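Local coordinates for DUF1896 domain-containing protein (Porphyromonas gingivalis, PDB 2APL) that is of unknown function, belongs to the DUF1896 family and folds as an all-helical chain, at residues Leu102-Tyr115 with His129-Leu141. Sequence-based numbering, arbitrary orientation.
Sequences LLKNKAIQSVFAKY and HLYTELTGTIVLL
Val111 and Ile108 lodge as knobs in successive holes of helix 126-143. Val111 enters among Leu130, Glu133, Leu134 and Thr137: its CG1 branch lies 3.7 Å from Leu134 CD2 and also meets the aliphatic part of Glu133, while CG2 turns to the Thr137 hydroxyl. One turn earlier, Ile108 is set among Leu134, Thr137, Ile138 and Leu141, its CD1 reaching to 3.7 Å from Thr137 CG2. The layer runs on past the start of helix 106-112 to Leu102, whose CD2 packs 3.7 Å from Leu141 CD1, the two side chains lying alongside and pointing opposite ways.

Two aromatic rings receive leucines on a face. Leu134 CD2 sits over the Phe112 ring, toward its rim, and CD1 of the same leucine touches Phe112 CZ. Over the centre of the Tyr115 ring stands Leu130 CB, 4.1 Å from the centroid and only 10° off the normal, a CH-pi contact.

Polar bonds converge on Glu133. With CG anti to the backbone N (chi1 -170°) and the chain extended beyond it, the carboxylate reaches the Phe112-Tyr115 turn, where its two oxygens are engaged by different residues: Tyr115 OH donates to Glu133 OE1 at 2.7 Å, nearly along the C-O axis, and Lys114 NZ forms a salt bridge to the syn side of Glu133 OE2 at 2.6 Å. This double hold probably limits rotation of the carboxylate.

At the opposite end of helix 106-112, Asn105 is the N-cap, its OD1 accepting from Ile108 N. Helix 74-85 touches Leu134 through Thr77. The axes of helix 106-112 and segment 129-141 run at 166°, 10.0 Å apart: an antiparallel helix pair with knobs-into-holes packing, in a helical cluster that includes helix 74-85.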
loop_
_atom_site.group_PDB
_atom_site.type_symbol
_atom_site.label_atom_id
_atom_site.label_comp_id
_atom_site.label_asym_id
_atom_site.label_seq_id
_atom_site.Cartn_x
_atom_site.Cartn_y
_atom_site.Cartn_z
ATOM N N LEU A 102 -4.715 -14.074 2.056
ATOM C CA LEU A 102 -4.964 -14.096 0.604
ATOM C C LEU A 102 -3.793 -13.515 -0.166
ATOM O O LEU A 102 -3.447 -14.022 -1.239
ATOM C CB LEU A 102 -6.235 -13.340 0.249
ATOM C CG LEU A 102 -7.534 -14.048 0.608
ATOM C CD1 LEU A 102 -8.680 -13.107 0.452
ATOM C CD2 LEU A 102 -7.720 -15.320 -0.319
ATOM N N LEU A 103 -3.166 -12.456 0.382
ATOM C CA LEU A 103 -1.965 -11.875 -0.248
ATOM C C LEU A 103 -0.820 -12.899 -0.418
ATOM O O LEU A 103 -0.044 -12.800 -1.364
ATOM C CB LEU A 103 -1.479 -10.620 0.508
ATOM C CG LEU A 103 -0.696 -9.591 -0.309
ATOM C CD1 LEU A 103 -1.311 -9.323 -1.668
ATOM C CD2 LEU A 103 -0.535 -8.267 0.562
ATOM N N LYS A 104 -0.796 -13.933 0.430
ATOM C CA LYS A 104 0.164 -15.014 0.317
ATOM C C LYS A 104 -0.333 -16.231 -0.481
ATOM O O LYS A 104 0.390 -17.190 -0.649
ATOM C CB LYS A 104 0.589 -15.469 1.718
ATOM C CG LYS A 104 1.278 -14.367 2.563
ATOM C CD LYS A 104 1.210 -14.725 4.084
ATOM C CE LYS A 104 1.440 -16.258 4.398
ATOM N NZ LYS A 104 0.245 -17.160 4.729
ATOM N N ASN A 105 -1.564 -16.174 -0.994
ATOM C CA ASN A 105 -2.157 -17.304 -1.664
ATOM C C ASN A 105 -1.658 -17.323 -3.109
ATOM O O ASN A 105 -1.668 -16.259 -3.803
ATOM C CB ASN A 105 -3.687 -17.149 -1.573
ATOM C CG ASN A 105 -4.419 -18.163 -2.385
ATOM O OD1 ASN A 105 -4.668 -17.947 -3.563
ATOM N ND2 ASN A 105 -4.764 -19.285 -1.770
ATOM N N LYS A 106 -1.216 -18.479 -3.571
ATOM C CA LYS A 106 -0.687 -18.567 -4.959
ATOM C C LYS A 106 -1.733 -18.216 -6.037
ATOM O O LYS A 106 -1.416 -17.508 -6.998
ATOM C CB LYS A 106 -0.078 -19.927 -5.249
ATOM C CG LYS A 106 1.221 -20.219 -4.458
ATOM C CD LYS A 106 2.544 -19.798 -5.174
ATOM C CE LYS A 106 3.020 -18.358 -4.795
ATOM N NZ LYS A 106 3.537 -17.535 -5.996
ATOM N N ALA A 107 -2.983 -18.653 -5.863
ATOM C CA ALA A 107 -4.011 -18.235 -6.805
ATOM C C ALA A 107 -4.144 -16.706 -6.900
ATOM O O ALA A 107 -4.179 -16.162 -8.023
ATOM C CB ALA A 107 -5.359 -18.849 -6.472
ATOM N N ILE A 108 -4.233 -16.034 -5.730
ATOM C CA ILE A 108 -4.368 -14.550 -5.674
ATOM C C ILE A 108 -3.097 -13.847 -6.235
ATOM O O ILE A 108 -3.187 -12.931 -7.078
ATOM C CB ILE A 108 -4.696 -14.097 -4.231
ATOM C CG1 ILE A 108 -6.086 -14.620 -3.793
ATOM C CG2 ILE A 108 -4.555 -12.524 -4.072
ATOM C CD1 ILE A 108 -7.354 -13.867 -4.378
ATOM N N GLN A 109 -1.910 -14.237 -5.770
ATOM C CA GLN A 109 -0.696 -13.676 -6.330
ATOM C C GLN A 109 -0.604 -13.742 -7.863
ATOM O O GLN A 109 -0.194 -12.766 -8.519
ATOM C CB GLN A 109 0.521 -14.389 -5.723
ATOM C CG GLN A 109 0.670 -14.176 -4.219
ATOM C CD GLN A 109 1.877 -14.876 -3.670
ATOM O OE1 GLN A 109 2.169 -15.981 -4.041
ATOM N NE2 GLN A 109 2.549 -14.254 -2.744
ATOM N N SER A 110 -0.949 -14.898 -8.421
ATOM C CA SER A 110 -0.856 -15.151 -9.877
ATOM C C SER A 110 -1.769 -14.203 -10.647
ATOM O O SER A 110 -1.496 -13.874 -11.826
ATOM C CB SER A 110 -1.205 -16.605 -10.224
ATOM O OG SER A 110 -2.612 -16.779 -10.335
ATOM N N VAL A 111 -2.871 -13.785 -10.001
ATOM C CA VAL A 111 -3.722 -12.759 -10.594
ATOM C C VAL A 111 -3.033 -11.375 -10.568
ATOM O O VAL A 111 -2.895 -10.724 -11.637
ATOM C CB VAL A 111 -5.143 -12.708 -9.900
ATOM C CG1 VAL A 111 -5.896 -11.441 -10.307
ATOM C CG2 VAL A 111 -5.951 -13.968 -10.203
ATOM N N PHE A 112 -2.598 -10.891 -9.379
ATOM C CA PHE A 112 -1.962 -9.570 -9.296
ATOM C C PHE A 112 -0.713 -9.469 -10.249
ATOM O O PHE A 112 -0.410 -8.394 -10.818
ATOM C CB PHE A 112 -1.512 -9.277 -7.844
ATOM C CG PHE A 112 -2.590 -8.797 -6.915
ATOM C CD1 PHE A 112 -3.160 -7.542 -7.071
ATOM C CD2 PHE A 112 -2.949 -9.553 -5.798
ATOM C CE1 PHE A 112 -4.102 -7.033 -6.127
ATOM C CE2 PHE A 112 -3.879 -9.068 -4.884
ATOM C CZ PHE A 112 -4.460 -7.802 -5.052
ATOM N N ALA A 113 0.000 -10.595 -10.405
ATOM C CA ALA A 113 1.274 -10.619 -11.141
ATOM C C ALA A 113 1.150 -10.326 -12.644
ATOM O O ALA A 113 2.152 -9.985 -13.303
ATOM C CB ALA A 113 1.993 -11.953 -10.928
ATOM N N LYS A 114 -0.071 -10.470 -13.172
ATOM C CA LYS A 114 -0.362 -10.202 -14.574
ATOM C C LYS A 114 -0.448 -8.711 -14.859
ATOM O O LYS A 114 -0.438 -8.326 -16.002
ATOM C CB LYS A 114 -1.668 -10.860 -15.003
ATOM C CG LYS A 114 -1.579 -12.384 -15.031
ATOM C CD LYS A 114 -2.683 -13.021 -15.865
ATOM C CE LYS A 114 -4.058 -12.840 -15.236
ATOM N NZ LYS A 114 -5.063 -13.629 -15.994
ATOM N N TYR A 115 -0.544 -7.887 -13.813
ATOM C CA TYR A 115 -0.710 -6.424 -13.976
ATOM C C TYR A 115 0.513 -5.638 -13.549
ATOM O O TYR A 115 1.292 -6.074 -12.705
ATOM C CB TYR A 115 -1.950 -5.956 -13.199
ATOM C CG TYR A 115 -3.212 -6.639 -13.639
ATOM C CD1 TYR A 115 -4.001 -6.072 -14.646
ATOM C CD2 TYR A 115 -3.624 -7.870 -13.074
ATOM C CE1 TYR A 115 -5.180 -6.691 -15.090
ATOM C CE2 TYR A 115 -4.805 -8.513 -13.522
ATOM C CZ TYR A 115 -5.573 -7.908 -14.527
ATOM O OH TYR A 115 -6.736 -8.492 -14.988
ATOM N N HIS A 129 -10.562 -4.778 -14.618
ATOM C CA HIS A 129 -10.172 -6.135 -14.953
ATOM C C HIS A 129 -9.584 -6.901 -13.768
ATOM O O HIS A 129 -9.977 -8.046 -13.493
ATOM C CB HIS A 129 -9.197 -6.163 -16.129
ATOM C CG HIS A 129 -9.792 -5.710 -17.425
ATOM N ND1 HIS A 129 -9.327 -4.607 -18.108
ATOM C CD2 HIS A 129 -10.794 -6.228 -18.183
ATOM C CE1 HIS A 129 -10.029 -4.447 -19.220
ATOM N NE2 HIS A 129 -10.927 -5.417 -19.290
ATOM N N LEU A 130 -8.612 -6.278 -13.107
ATOM C CA LEU A 130 -8.055 -6.814 -11.880
ATOM C C LEU A 130 -9.156 -7.129 -10.847
ATOM O O LEU A 130 -9.245 -8.247 -10.356
ATOM C CB LEU A 130 -7.007 -5.829 -11.279
ATOM C CG LEU A 130 -6.445 -6.288 -9.940
ATOM C CD1 LEU A 130 -5.764 -7.676 -10.040
ATOM C CD2 LEU A 130 -5.507 -5.219 -9.377
ATOM N N TYR A 131 -9.987 -6.138 -10.540
ATOM C CA TYR A 131 -11.017 -6.268 -9.511
ATOM C C TYR A 131 -12.002 -7.425 -9.764
ATOM O O TYR A 131 -12.381 -8.164 -8.820
ATOM C CB TYR A 131 -11.775 -4.955 -9.414
ATOM C CG TYR A 131 -12.798 -4.859 -8.308
ATOM C CD1 TYR A 131 -12.498 -4.210 -7.112
ATOM C CD2 TYR A 131 -14.080 -5.375 -8.478
ATOM C CE1 TYR A 131 -13.452 -4.097 -6.088
ATOM C CE2 TYR A 131 -15.020 -5.289 -7.482
ATOM C CZ TYR A 131 -14.718 -4.638 -6.299
ATOM O OH TYR A 131 -15.678 -4.548 -5.315
ATOM N N THR A 132 -12.438 -7.534 -11.025
ATOM C CA THR A 132 -13.331 -8.583 -11.440
ATOM C C THR A 132 -12.594 -9.904 -11.332
ATOM O O THR A 132 -13.163 -10.911 -10.879
ATOM C CB THR A 132 -13.788 -8.333 -12.890
ATOM O OG1 THR A 132 -14.511 -7.095 -12.919
ATOM C CG2 THR A 132 -14.642 -9.480 -13.436
ATOM N N GLU A 133 -11.309 -9.903 -11.701
ATOM C CA GLU A 133 -10.600 -11.179 -11.719
ATOM C C GLU A 133 -10.420 -11.660 -10.270
ATOM O O GLU A 133 -10.575 -12.855 -9.981
ATOM C CB GLU A 133 -9.286 -11.050 -12.489
ATOM C CG GLU A 133 -8.604 -12.316 -12.775
ATOM C CD GLU A 133 -7.503 -12.194 -13.831
ATOM O OE1 GLU A 133 -7.137 -11.064 -14.279
ATOM O OE2 GLU A 133 -7.016 -13.275 -14.244
ATOM N N LEU A 134 -10.055 -10.740 -9.371
ATOM C CA LEU A 134 -9.929 -11.073 -7.931
ATOM C C LEU A 134 -11.244 -11.584 -7.300
ATOM O O LEU A 134 -11.242 -12.563 -6.530
ATOM C CB LEU A 134 -9.407 -9.856 -7.142
ATOM C CG LEU A 134 -7.936 -9.465 -7.382
ATOM C CD1 LEU A 134 -7.707 -8.027 -6.745
ATOM C CD2 LEU A 134 -6.906 -10.517 -6.873
ATOM N N THR A 135 -12.358 -10.931 -7.639
ATOM C CA THR A 135 -13.688 -11.346 -7.190
ATOM C C THR A 135 -13.961 -12.808 -7.620
ATOM O O THR A 135 -14.325 -13.658 -6.780
ATOM C CB THR A 135 -14.771 -10.355 -7.707
ATOM O OG1 THR A 135 -14.443 -9.004 -7.286
ATOM C CG2 THR A 135 -16.174 -10.749 -7.216
ATOM N N GLY A 136 -13.713 -13.102 -8.904
ATOM C CA GLY A 136 -13.882 -14.434 -9.449
ATOM C C GLY A 136 -13.038 -15.513 -8.804
ATOM O O GLY A 136 -13.503 -16.648 -8.583
ATOM N N THR A 137 -11.799 -15.165 -8.502
ATOM C CA THR A 137 -10.897 -16.035 -7.782
ATOM C C THR A 137 -11.406 -16.371 -6.367
ATOM O O THR A 137 -11.402 -17.537 -5.945
ATOM C CB THR A 137 -9.478 -15.394 -7.712
ATOM O OG1 THR A 137 -8.981 -15.221 -9.071
ATOM C CG2 THR A 137 -8.511 -16.259 -6.891
ATOM N N ILE A 138 -11.802 -15.358 -5.626
ATOM C CA ILE A 138 -12.376 -15.594 -4.295
ATOM C C ILE A 138 -13.660 -16.426 -4.337
ATOM O O ILE A 138 -13.838 -17.356 -3.526
ATOM C CB ILE A 138 -12.539 -14.253 -3.505
ATOM C CG1 ILE A 138 -11.132 -13.665 -3.276
ATOM C CG2 ILE A 138 -13.256 -14.453 -2.123
ATOM C CD1 ILE A 138 -11.166 -12.098 -2.895
ATOM N N VAL A 139 -14.536 -16.144 -5.299
ATOM C CA VAL A 139 -15.689 -17.045 -5.526
ATOM C C VAL A 139 -15.216 -18.501 -5.690
ATOM O O VAL A 139 -15.808 -19.411 -5.126
ATOM C CB VAL A 139 -16.559 -16.591 -6.740
ATOM C CG1 VAL A 139 -17.587 -17.659 -7.118
ATOM C CG2 VAL A 139 -17.258 -15.278 -6.403
ATOM N N LEU A 140 -14.137 -18.710 -6.446
ATOM C CA LEU A 140 -13.720 -20.065 -6.726
ATOM C C LEU A 140 -13.164 -20.674 -5.459
ATOM O O LEU A 140 -13.394 -21.869 -5.222
ATOM C CB LEU A 140 -12.659 -20.141 -7.839
ATOM C CG LEU A 140 -13.288 -19.952 -9.226
ATOM C CD1 LEU A 140 -12.203 -19.953 -10.336
ATOM C CD2 LEU A 140 -14.372 -20.962 -9.519
ATOM N N LEU A 141 -12.391 -19.880 -4.711
ATOM C CA LEU A 141 -11.785 -20.327 -3.436
ATOM C C LEU A 141 -12.867 -20.785 -2.469
ATOM O O LEU A 141 -12.773 -21.877 -1.894
ATOM C CB LEU A 141 -10.906 -19.219 -2.810
ATOM C CG LEU A 141 -9.474 -19.050 -3.380
ATOM C CD1 LEU A 141 -8.868 -17.672 -2.937
ATOM C CD2 LEU A 141 -8.557 -20.247 -2.986
#